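Long-range contact in C.Elegans p53 tumor suppressor-like transcription factor (Caenorhabditis elegans, PDB 1T4W), which activates transcription by binding the same DNA consensus as p53, promoting apoptosis in response to DNA damage and ensuring proper meiotic chromosome segregation: residues E1-K12 / V39-K49. Sequence-based numbering, arbitrary orientation.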
loop_
_atom_site.group_PDB
_atom_site.type_symbol
_atom_site.label_atom_id
_atom_site.label_comp_id
_atom_site.label_asym_id
_atom_site.label_seq_id
_atom_site.Cartn_x
_atom_site.Cartn_y
_atom_site.Cartn_z
ATOM N N GLU A 1 21.383 -10.523 4.067
ATOM C CA GLU A 1 20.820 -11.720 3.376
ATOM C C GLU A 1 19.717 -11.333 2.390
ATOM O O GLU A 1 19.923 -11.364 1.174
ATOM C CB GLU A 1 20.242 -12.702 4.394
ATOM C CG GLU A 1 19.713 -13.971 3.756
ATOM C CD GLU A 1 18.690 -14.675 4.619
ATOM O OE1 GLU A 1 18.978 -14.915 5.812
ATOM O OE2 GLU A 1 17.598 -14.993 4.099
ATOM N N LYS A 2 18.543 -10.995 2.918
ATOM C CA LYS A 2 17.421 -10.597 2.077
ATOM C C LYS A 2 16.573 -9.523 2.752
ATOM O O LYS A 2 16.397 -9.526 3.970
ATOM C CB LYS A 2 16.537 -11.806 1.753
ATOM C CG LYS A 2 15.837 -12.418 2.983
ATOM C CD LYS A 2 14.782 -13.462 2.598
ATOM C CE LYS A 2 14.127 -14.081 3.846
ATOM N NZ LYS A 2 13.023 -15.056 3.533
ATOM N N TRP A 3 16.059 -8.590 1.964
ATOM C CA TRP A 3 15.196 -7.549 2.526
ATOM C C TRP A 3 14.284 -6.993 1.456
ATOM O O TRP A 3 14.493 -7.230 0.254
ATOM C CB TRP A 3 16.021 -6.404 3.130
ATOM C CG TRP A 3 17.028 -5.831 2.175
ATOM C CD1 TRP A 3 18.368 -6.117 2.124
ATOM C CD2 TRP A 3 16.780 -4.896 1.118
ATOM N NE1 TRP A 3 18.964 -5.417 1.107
ATOM C CE2 TRP A 3 18.016 -4.661 0.470
ATOM C CE3 TRP A 3 15.633 -4.237 0.648
ATOM C CZ2 TRP A 3 18.138 -3.792 -0.621
ATOM C CZ3 TRP A 3 15.757 -3.371 -0.443
ATOM C CH2 TRP A 3 17.001 -3.159 -1.063
ATOM N N MET A 4 13.259 -6.270 1.894
ATOM C CA MET A 4 12.341 -5.623 0.965
ATOM C C MET A 4 11.835 -4.337 1.586
ATOM O O MET A 4 11.659 -4.245 2.801
ATOM C CB MET A 4 11.163 -6.529 0.583
ATOM C CG MET A 4 10.213 -5.869 -0.457
ATOM S SD MET A 4 9.056 -7.013 -1.291
ATOM C CE MET A 4 8.282 -7.643 0.052
ATOM N N GLU A 5 11.639 -3.327 0.750
ATOM C CA GLU A 5 11.158 -2.039 1.219
ATOM C C GLU A 5 10.132 -1.510 0.254
ATOM O O GLU A 5 10.220 -1.776 -0.946
ATOM C CB GLU A 5 12.287 -1.005 1.270
ATOM C CG GLU A 5 13.390 -1.271 2.282
ATOM C CD GLU A 5 12.919 -1.096 3.706
ATOM O OE1 GLU A 5 12.164 -0.135 3.975
ATOM O OE2 GLU A 5 13.312 -1.912 4.561
ATOM N N ILE A 6 9.147 -0.785 0.781
ATOM C CA ILE A 6 8.173 -0.150 -0.080
ATOM C C ILE A 6 8.289 1.350 0.238
ATOM O O ILE A 6 8.416 1.731 1.390
ATOM C CB ILE A 6 6.734 -0.688 0.140
ATOM C CG1 ILE A 6 5.773 0.112 -0.738
ATOM C CG2 ILE A 6 6.352 -0.659 1.631
ATOM C CD1 ILE A 6 4.373 -0.465 -0.869
ATOM N N ASP A 7 8.301 2.195 -0.789
ATOM C CA ASP A 7 8.417 3.634 -0.579
ATOM C C ASP A 7 7.699 4.374 -1.691
ATOM O O ASP A 7 7.379 3.792 -2.720
ATOM C CB ASP A 7 9.886 4.072 -0.613
ATOM C CG ASP A 7 10.675 3.579 0.563
ATOM O OD1 ASP A 7 10.565 4.186 1.654
ATOM O OD2 ASP A 7 11.406 2.575 0.385
ATOM N N VAL A 8 7.441 5.661 -1.501
ATOM C CA VAL A 8 6.837 6.408 -2.602
ATOM C C VAL A 8 8.054 6.967 -3.359
ATOM O O VAL A 8 9.150 7.002 -2.817
ATOM C CB VAL A 8 5.958 7.585 -2.113
ATOM C CG1 VAL A 8 4.798 7.057 -1.247
ATOM C CG2 VAL A 8 6.823 8.589 -1.352
ATOM N N LEU A 9 7.877 7.364 -4.611
ATOM C CA LEU A 9 8.978 7.946 -5.371
ATOM C C LEU A 9 9.128 9.376 -4.848
ATOM O O LEU A 9 8.432 10.277 -5.293
ATOM C CB LEU A 9 8.636 7.959 -6.857
ATOM C CG LEU A 9 9.697 8.457 -7.837
ATOM C CD1 LEU A 9 11.009 7.693 -7.622
ATOM C CD2 LEU A 9 9.189 8.261 -9.261
ATOM N N LYS A 10 10.041 9.562 -3.900
ATOM C CA LYS A 10 10.268 10.840 -3.248
ATOM C C LYS A 10 10.395 12.069 -4.122
ATOM O O LYS A 10 9.829 13.115 -3.808
ATOM C CB LYS A 10 11.480 10.729 -2.321
ATOM C CG LYS A 10 11.216 9.835 -1.113
ATOM C CD LYS A 10 9.882 10.203 -0.446
ATOM C CE LYS A 10 9.838 11.687 -0.034
ATOM N NZ LYS A 10 8.494 12.330 -0.208
ATOM N N GLN A 11 11.129 11.953 -5.217
ATOM C CA GLN A 11 11.305 13.083 -6.112
ATOM C C GLN A 11 9.969 13.771 -6.341
ATOM O O GLN A 11 9.807 14.951 -6.047
ATOM C CB GLN A 11 11.872 12.631 -7.465
ATOM C CG GLN A 11 13.262 12.003 -7.422
ATOM C CD GLN A 11 13.257 10.549 -6.969
ATOM O OE1 GLN A 11 13.021 10.244 -5.795
ATOM N NE2 GLN A 11 13.521 9.642 -7.907
ATOM N N LYS A 12 9.003 13.025 -6.851
ATOM C CA LYS A 12 7.697 13.594 -7.142
ATOM C C LYS A 12 6.857 13.938 -5.919
ATOM O O LYS A 12 6.216 14.982 -5.872
ATOM C CB LYS A 12 6.919 12.650 -8.048
ATOM C CG LYS A 12 7.696 12.221 -9.275
ATOM C CD LYS A 12 6.752 11.880 -10.415
ATOM C CE LYS A 12 5.761 10.799 -10.026
ATOM N NZ LYS A 12 4.698 10.654 -11.058
ATOM N N VAL A 39 -0.331 7.831 -6.899
ATOM C CA VAL A 39 0.772 7.848 -5.952
ATOM C C VAL A 39 1.851 6.919 -6.526
ATOM O O VAL A 39 1.619 5.731 -6.725
ATOM C CB VAL A 39 0.362 7.329 -4.561
ATOM C CG1 VAL A 39 1.546 7.423 -3.616
ATOM C CG2 VAL A 39 -0.826 8.116 -4.022
ATOM N N PRO A 40 3.044 7.463 -6.795
ATOM C CA PRO A 40 4.175 6.705 -7.349
ATOM C C PRO A 40 4.877 5.845 -6.294
ATOM O O PRO A 40 5.517 6.355 -5.380
ATOM C CB PRO A 40 5.081 7.802 -7.921
ATOM C CG PRO A 40 4.862 8.948 -6.949
ATOM C CD PRO A 40 3.361 8.906 -6.662
ATOM N N ILE A 41 4.729 4.535 -6.425
ATOM C CA ILE A 41 5.326 3.586 -5.485
ATOM C C ILE A 41 6.527 2.866 -6.108
ATOM O O ILE A 41 6.562 2.588 -7.318
ATOM C CB ILE A 41 4.322 2.464 -5.070
ATOM C CG1 ILE A 41 3.056 3.063 -4.436
ATOM C CG2 ILE A 41 5.027 1.436 -4.127
ATOM C CD1 ILE A 41 3.294 3.813 -3.104
ATOM N N GLN A 42 7.516 2.584 -5.278
ATOM C CA GLN A 42 8.668 1.813 -5.736
ATOM C C GLN A 42 8.897 0.716 -4.710
ATOM O O GLN A 42 9.103 1.012 -3.537
ATOM C CB GLN A 42 9.927 2.671 -5.806
ATOM C CG GLN A 42 9.828 3.823 -6.788
ATOM C CD GLN A 42 11.195 4.330 -7.197
ATOM O OE1 GLN A 42 12.044 4.615 -6.346
ATOM N NE2 GLN A 42 11.419 4.438 -8.504
ATOM N N VAL A 43 8.829 -0.539 -5.136
ATOM C CA VAL A 43 9.086 -1.655 -4.223
ATOM C C VAL A 43 10.471 -2.218 -4.590
ATOM O O VAL A 43 10.723 -2.532 -5.746
ATOM C CB VAL A 43 8.018 -2.773 -4.359
ATOM C CG1 VAL A 43 8.371 -3.964 -3.422
ATOM C CG2 VAL A 43 6.615 -2.208 -4.003
ATOM N N LYS A 44 11.364 -2.332 -3.612
ATOM C CA LYS A 44 12.704 -2.834 -3.890
ATOM C C LYS A 44 13.042 -3.988 -2.962
ATOM O O LYS A 44 12.521 -4.075 -1.843
ATOM C CB LYS A 44 13.741 -1.708 -3.706
ATOM C CG LYS A 44 13.629 -0.564 -4.725
ATOM C CD LYS A 44 14.571 0.575 -4.343
ATOM C CE LYS A 44 14.623 1.677 -5.412
ATOM N NZ LYS A 44 15.619 2.748 -5.054
ATOM N N TRP A 45 13.903 -4.886 -3.424
ATOM C CA TRP A 45 14.309 -6.001 -2.584
ATOM C C TRP A 45 15.659 -6.583 -2.980
ATOM O O TRP A 45 16.160 -6.335 -4.073
ATOM C CB TRP A 45 13.251 -7.123 -2.601
ATOM C CG TRP A 45 12.933 -7.696 -3.967
ATOM C CD1 TRP A 45 13.559 -8.747 -4.590
ATOM C CD2 TRP A 45 11.956 -7.207 -4.897
ATOM N NE1 TRP A 45 13.036 -8.938 -5.849
ATOM C CE2 TRP A 45 12.053 -8.005 -6.066
ATOM C CE3 TRP A 45 11.011 -6.167 -4.857
ATOM C CZ2 TRP A 45 11.240 -7.800 -7.189
ATOM C CZ3 TRP A 45 10.199 -5.955 -5.971
ATOM C CH2 TRP A 45 10.320 -6.773 -7.128
ATOM N N LYS A 46 16.241 -7.334 -2.051
ATOM C CA LYS A 46 17.485 -8.044 -2.272
ATOM C C LYS A 46 17.193 -9.492 -1.862
ATOM O O LYS A 46 16.666 -9.755 -0.776
ATOM C CB LYS A 46 18.620 -7.499 -1.422
ATOM C CG LYS A 46 19.933 -8.200 -1.743
ATOM C CD LYS A 46 20.631 -8.639 -0.476
ATOM C CE LYS A 46 21.739 -9.645 -0.772
ATOM N NZ LYS A 46 22.410 -10.087 0.485
ATOM N N LEU A 47 17.519 -10.424 -2.745
ATOM C CA LEU A 47 17.262 -11.831 -2.485
ATOM C C LEU A 47 18.479 -12.620 -2.062
ATOM O O LEU A 47 19.614 -12.231 -2.315
ATOM C CB LEU A 47 16.669 -12.486 -3.723
ATOM C CG LEU A 47 15.243 -12.048 -4.047
ATOM C CD1 LEU A 47 14.803 -12.667 -5.362
ATOM C CD2 LEU A 47 14.327 -12.459 -2.907
ATOM N N ASP A 48 18.224 -13.744 -1.409
ATOM C CA ASP A 48 19.295 -14.609 -0.970
ATOM C C ASP A 48 19.715 -15.507 -2.121
ATOM O O ASP A 48 19.306 -15.322 -3.273
ATOM C CB ASP A 48 18.851 -15.447 0.232
ATOM C CG ASP A 48 17.456 -16.018 0.063
ATOM O OD1 ASP A 48 16.475 -15.241 0.124
ATOM O OD2 ASP A 48 17.341 -17.243 -0.139
ATOM N N LYS A 49 20.524 -16.498 -1.790
ATOM C CA LYS A 49 21.062 -17.423 -2.767
ATOM C C LYS A 49 20.027 -18.306 -3.460
ATOM O O LYS A 49 19.950 -18.344 -4.691
ATOM C CB LYS A 49 22.131 -18.285 -2.085
ATOM C CG LYS A 49 23.246 -17.469 -1.409
ATOM C CD LYS A 49 22.707 -16.558 -0.294
ATOM C CE LYS A 49 23.706 -15.479 0.113
ATOM N NZ LYS A 49 23.115 -14.490 1.069
HETATM O O HOH W 1 11.395 1.442 -2.253
#
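With CG set between its backbone N and carbonyl carbon (chi1 53°), W3 lays its indole across the neighbouring strand and against K46 CB, which sits over one face, 3.6 Å from the centroid of the five-membered ring, a CH-pi contact. The two side chains cross at about a right angle. K46 has its own CG anti to the backbone N (chi1 -176°), which sends the lysine chain past the indole rim; it then bends and carries NZ to E1 O, 2.9 Å away, approaching from above the carbonyl plane. An alanine here would keep the carbon over the indole, but E1 O would probably lose this ammonium partner. Along strands 3-8 and 39-46, pairs of backbone hydrogen bonds join W3 to K46, E5 to K44 and D7 to Q42, and a further bond of 2.7 Å from L9 N to P40 O closes the row just before helix 10-13. A water bridges D7 OD2 and Q42 O, whereas D7 OD1 and E5 OE1 form salt bridges with K29. The face carrying M4, I6, V43 and W45, opposite that of W3, E5, D7, Q42, K44 and K46, is largely apolar: M4 SD lies 3.8 Å from V43 CG1 and makes an oblique Met-aromatic contact with W45, and I6 CG1 meets I41 CG2 at 3.7 Å. From there I6 reaches L155 and V157 of strand 152-160, in the second sheet. Near the helix, L9 CD1 rests on the Q42 amide, 3.4 Å from CD. Strand 3-8 is an outermost strand, within this chain, of the four-stranded antiparallel sheet, its apolar face packed into the beta sandwich characteristic of p53-family DNA-binding domains.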